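Local coordinates for protein PBP5 (Haemophilus influenzae, PDB 3A3J) that probably removes the terminal D-alanine from cell-wall peptide precursors, acting as a serine D-alanyl-D-alanine carboxypeptidase of the peptidase S11 family, at residues L191-K194 / T195-V198; R238-E241 / S242-L246. All coordinates share one frame; numbering follows the deposited sequence.

Two short-range contacts illustrate how a tight turn and a helix packed on the sheet can be joined by a few side chains. Running from the N terminus, the chain leaves strand 182-185 and reaches contact 1, where a type I turn from Asp193 to Ile196 within residues 191-198 leads into edge strand 197-206. It then passes through strands 210-218 and 224-232 before entering helix 235-252, which holds contact 2. The two lie in series, neither nested nor crossed, with centres about 12 Å apart. Lys243 of contact 2 joins them, meeting Asp193 and Thr195 of contact 1, while Leu246 packs on Ile196 and Val198. Turn, edge strand and helix are thereby tied together.

Contact 1. Residues L191-K194 / T195-V198; sequences LWDK and TINV
Asp193 and Thr195 meet through a single carboxylate oxygen. OD1 of Asp193 accepts the backbone N of Thr195 at 3.0 Å, which makes an Asx turn, and it also takes the proton of Thr195 OG1. Both donors approach from the same face of the carboxylate, well out of its plane, the hydroxyl on the syn side and the amide on the anti side. Asp193 has its CG anti to the backbone N (chi1 -167°), a setting that carries the carboxylate forward over the following residues. Thr195 OG1 sits between its own backbone N and carbonyl carbon (chi1 77°), which brings the hydroxyl to the same OD1 as its amide. OD2 forms a salt bridge with Lys243 NZ, which also hydrogen-bonds Thr195 OG1; with both carboxylate oxygens held, rotation of the group is limited.

The Asx turn is superposed on a type I beta turn from Asp193 to Ile196, whose closing bond, Ile196 N to Asp193 O, is weak at 3.4 Å. Water adds to this closure: one molecule accepts from Val198 N at 3.0 Å and lies equally close to Asp193 O, while another links Lys194 O to Asn197 OD1. On the apolar side, Ile196 CG2 rests 4.0 Å from Asp193 CB, and Leu191 CD2 lies 4.4 Å from Val198 CG1.

Ile196 reaches on to Leu246 and Gln247 of helix 235-252, while Asn197 pairs with Thr218 of strand 210-218, setting the turn at the start of edge strand 197-206.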
# COMPACT_ATOMS: atom_id res chain seq x y z
N LEU A 191 -6.18 -1.92 -16.35
CA LEU A 191 -7.16 -0.86 -16.19
C LEU A 191 -8.19 -0.92 -17.33
O LEU A 191 -9.24 -0.26 -17.28
CB LEU A 191 -6.48 0.50 -16.24
CG LEU A 191 -5.47 0.93 -15.14
CD1 LEU A 191 -4.75 2.33 -15.54
CD2 LEU A 191 -6.14 1.05 -13.80
N TRP A 192 -7.84 -1.61 -18.41
CA TRP A 192 -8.79 -1.70 -19.52
C TRP A 192 -9.67 -2.98 -19.33
O TRP A 192 -10.57 -3.22 -20.12
CB TRP A 192 -8.05 -1.76 -20.87
CG TRP A 192 -7.60 -0.44 -21.30
CD1 TRP A 192 -8.29 0.44 -22.09
CD2 TRP A 192 -6.39 0.24 -20.89
NE1 TRP A 192 -7.54 1.61 -22.25
CE2 TRP A 192 -6.39 1.53 -21.50
CE3 TRP A 192 -5.33 -0.09 -20.02
CZ2 TRP A 192 -5.33 2.47 -21.33
CZ3 TRP A 192 -4.24 0.85 -19.88
CH2 TRP A 192 -4.26 2.10 -20.54
N ASP A 193 -9.38 -3.80 -18.32
CA ASP A 193 -10.06 -5.08 -18.22
C ASP A 193 -11.39 -4.94 -17.54
O ASP A 193 -11.46 -4.83 -16.30
CB ASP A 193 -9.17 -6.10 -17.53
CG ASP A 193 -9.70 -7.53 -17.68
OD1 ASP A 193 -10.90 -7.67 -17.96
OD2 ASP A 193 -8.92 -8.48 -17.46
N LYS A 194 -12.46 -4.87 -18.34
CA LYS A 194 -13.85 -4.70 -17.80
C LYS A 194 -14.33 -5.86 -16.88
O LYS A 194 -15.29 -5.72 -16.11
CB LYS A 194 -14.86 -4.51 -18.93
CG LYS A 194 -14.66 -3.18 -19.63
CD LYS A 194 -15.44 -3.12 -20.94
CE LYS A 194 -15.17 -1.80 -21.64
NZ LYS A 194 -15.04 -2.03 -23.07
N THR A 195 -13.67 -7.00 -16.93
CA THR A 195 -14.17 -8.10 -16.12
C THR A 195 -13.61 -8.13 -14.66
O THR A 195 -13.94 -9.05 -13.91
CB THR A 195 -13.91 -9.39 -16.75
OG1 THR A 195 -12.53 -9.70 -16.55
CG2 THR A 195 -14.28 -9.32 -18.24
N ILE A 196 -12.85 -7.12 -14.25
CA ILE A 196 -12.24 -7.08 -12.89
C ILE A 196 -12.14 -5.60 -12.63
O ILE A 196 -12.15 -4.85 -13.58
CB ILE A 196 -10.87 -7.79 -12.89
CG1 ILE A 196 -10.37 -8.02 -11.48
CG2 ILE A 196 -9.79 -6.98 -13.71
CD1 ILE A 196 -9.25 -9.07 -11.43
N ASN A 197 -12.22 -5.14 -11.38
CA ASN A 197 -12.14 -3.68 -11.11
C ASN A 197 -10.74 -3.27 -10.62
O ASN A 197 -10.54 -3.03 -9.43
CB ASN A 197 -13.21 -3.25 -10.11
CG ASN A 197 -14.58 -3.86 -10.44
OD1 ASN A 197 -15.23 -3.45 -11.41
ND2 ASN A 197 -15.00 -4.89 -9.67
N VAL A 198 -9.76 -3.27 -11.52
CA VAL A 198 -8.41 -2.86 -11.18
C VAL A 198 -8.31 -1.37 -11.24
O VAL A 198 -8.72 -0.77 -12.21
CB VAL A 198 -7.41 -3.49 -12.11
CG1 VAL A 198 -5.99 -2.88 -11.87
CG2 VAL A 198 -7.43 -4.99 -11.86
O HOH W 1 -9.92 -3.02 -14.52
O HOH W 2 -15.60 -6.11 -13.24

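Contact 2. Residues R238-E241 / S242-L246; sequences REVE and SKKLL. With SO4 (sulfate ion), chain B.
Successive turns of helix 235-252 meet here, and exposed Lys244 forms a salt bridge with buried Glu241, three residues before it. Lys244 NZ reaches the syn lone pair of Glu241 OE2 at 2.9 Å, the two chains running alongside each other in the same direction. The bend of Glu241 at chi2 (-51°) folds its carboxylate round, and the Lys244 chain reaches back to it; OE1 serves Thr8 N, so the two oxygens are shared between separate partners. One turn apart, Val240 CG1 touches Lys244 CE at 3.6 Å, an apolar contact beside the charged end.

Regular main-chain bonds hold the turns, such as Lys243 N to Glu239 O at 2.9 Å. Arg238 O receives Ser242 N and has Ser242 OG at 3.0 Å. In the beta-lactamase-like fold of penicillin-recognising enzymes this helix lies against the central antiparallel sheet: Ser242, Leu245 and Leu246 all pack on strand 224-232, and Leu245 and Leu246 also meet strand 11-16.

The side chain of Arg238 leaves the helix surface with CG wedged between backbone N and carbonyl carbon (chi1 80°), then extends to NE. Its guanidinium meets a sulfate edge-on through two nearly straight bonds, NH2 to O3 at 2.7 Å and NH1 to O2 at 3.1 Å. Thr203, next to the probable substrate-binding Lys202, holds the same anion, which probably comes from the crystallisation liquor but is consistent with a pocket for a substrate carboxylate.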
# COMPACT_ATOMS: atom_id res chain seq x y z
N ARG A 238 2.78 -10.34 -17.03
CA ARG A 238 2.68 -9.77 -15.69
C ARG A 238 1.23 -9.41 -15.40
O ARG A 238 0.72 -9.62 -14.28
CB ARG A 238 3.66 -8.60 -15.48
CG ARG A 238 3.14 -7.30 -16.08
CD ARG A 238 4.16 -6.22 -15.99
NE ARG A 238 3.81 -5.13 -16.92
CZ ARG A 238 4.62 -4.11 -17.15
NH1 ARG A 238 5.77 -4.03 -16.48
NH2 ARG A 238 4.30 -3.17 -18.02
N GLU A 239 0.52 -8.90 -16.40
CA GLU A 239 -0.90 -8.66 -16.17
C GLU A 239 -1.72 -9.95 -16.01
O GLU A 239 -2.68 -10.01 -15.20
CB GLU A 239 -1.50 -7.79 -17.30
CG GLU A 239 -0.78 -6.45 -17.48
CD GLU A 239 -1.23 -5.75 -18.75
OE1 GLU A 239 -2.24 -6.19 -19.37
OE2 GLU A 239 -0.64 -4.73 -19.11
N VAL A 240 -1.36 -10.98 -16.78
CA VAL A 240 -2.01 -12.28 -16.65
C VAL A 240 -1.82 -12.90 -15.21
O VAL A 240 -2.76 -13.29 -14.58
CB VAL A 240 -1.55 -13.28 -17.75
CG1 VAL A 240 -2.06 -14.66 -17.41
CG2 VAL A 240 -2.12 -12.89 -19.16
N GLU A 241 -0.58 -13.05 -14.76
CA GLU A 241 -0.29 -13.58 -13.45
C GLU A 241 -0.94 -12.73 -12.34
O GLU A 241 -1.36 -13.26 -11.32
CB GLU A 241 1.20 -13.68 -13.22
CG GLU A 241 1.89 -14.53 -14.23
CD GLU A 241 1.18 -15.88 -14.36
OE1 GLU A 241 1.27 -16.69 -13.42
OE2 GLU A 241 0.55 -16.17 -15.38
N SER A 242 -1.05 -11.42 -12.55
CA SER A 242 -1.62 -10.59 -11.53
C SER A 242 -3.09 -10.90 -11.45
O SER A 242 -3.65 -11.05 -10.35
CB SER A 242 -1.41 -9.11 -11.80
OG SER A 242 -0.08 -8.78 -11.48
N LYS A 243 -3.75 -10.85 -12.61
CA LYS A 243 -5.18 -11.16 -12.69
C LYS A 243 -5.45 -12.57 -12.10
O LYS A 243 -6.42 -12.77 -11.40
CB LYS A 243 -5.66 -11.05 -14.14
CG LYS A 243 -7.14 -11.33 -14.30
CD LYS A 243 -7.70 -10.75 -15.61
CE LYS A 243 -9.04 -11.47 -15.92
NZ LYS A 243 -9.92 -10.72 -16.89
N LYS A 244 -4.55 -13.51 -12.33
CA LYS A 244 -4.68 -14.82 -11.72
C LYS A 244 -4.71 -14.75 -10.16
O LYS A 244 -5.51 -15.45 -9.48
CB LYS A 244 -3.54 -15.74 -12.17
CG LYS A 244 -3.83 -16.54 -13.47
CD LYS A 244 -2.73 -17.54 -13.82
CE LYS A 244 -2.52 -17.64 -15.36
NZ LYS A 244 -1.26 -18.38 -15.58
N LEU A 245 -3.77 -13.99 -9.58
CA LEU A 245 -3.75 -13.80 -8.12
C LEU A 245 -5.02 -13.14 -7.65
O LEU A 245 -5.65 -13.62 -6.69
CB LEU A 245 -2.56 -12.96 -7.71
CG LEU A 245 -1.30 -13.82 -7.73
CD1 LEU A 245 -0.08 -12.85 -7.64
CD2 LEU A 245 -1.28 -14.79 -6.51
N LEU A 246 -5.42 -12.07 -8.31
CA LEU A 246 -6.54 -11.33 -7.82
C LEU A 246 -7.84 -12.22 -7.83
O LEU A 246 -8.56 -12.30 -6.82
CB LEU A 246 -6.70 -10.05 -8.61
CG LEU A 246 -5.51 -9.08 -8.49
CD1 LEU A 246 -5.70 -7.92 -9.47
CD2 LEU A 246 -5.36 -8.56 -7.03
S SO4 B . 6.86 -0.47 -17.87
O1 SO4 B . 6.54 0.57 -16.88
O2 SO4 B . 7.58 -1.65 -17.39
O3 SO4 B . 5.55 -0.78 -18.38
O4 SO4 B . 7.87 0.04 -18.88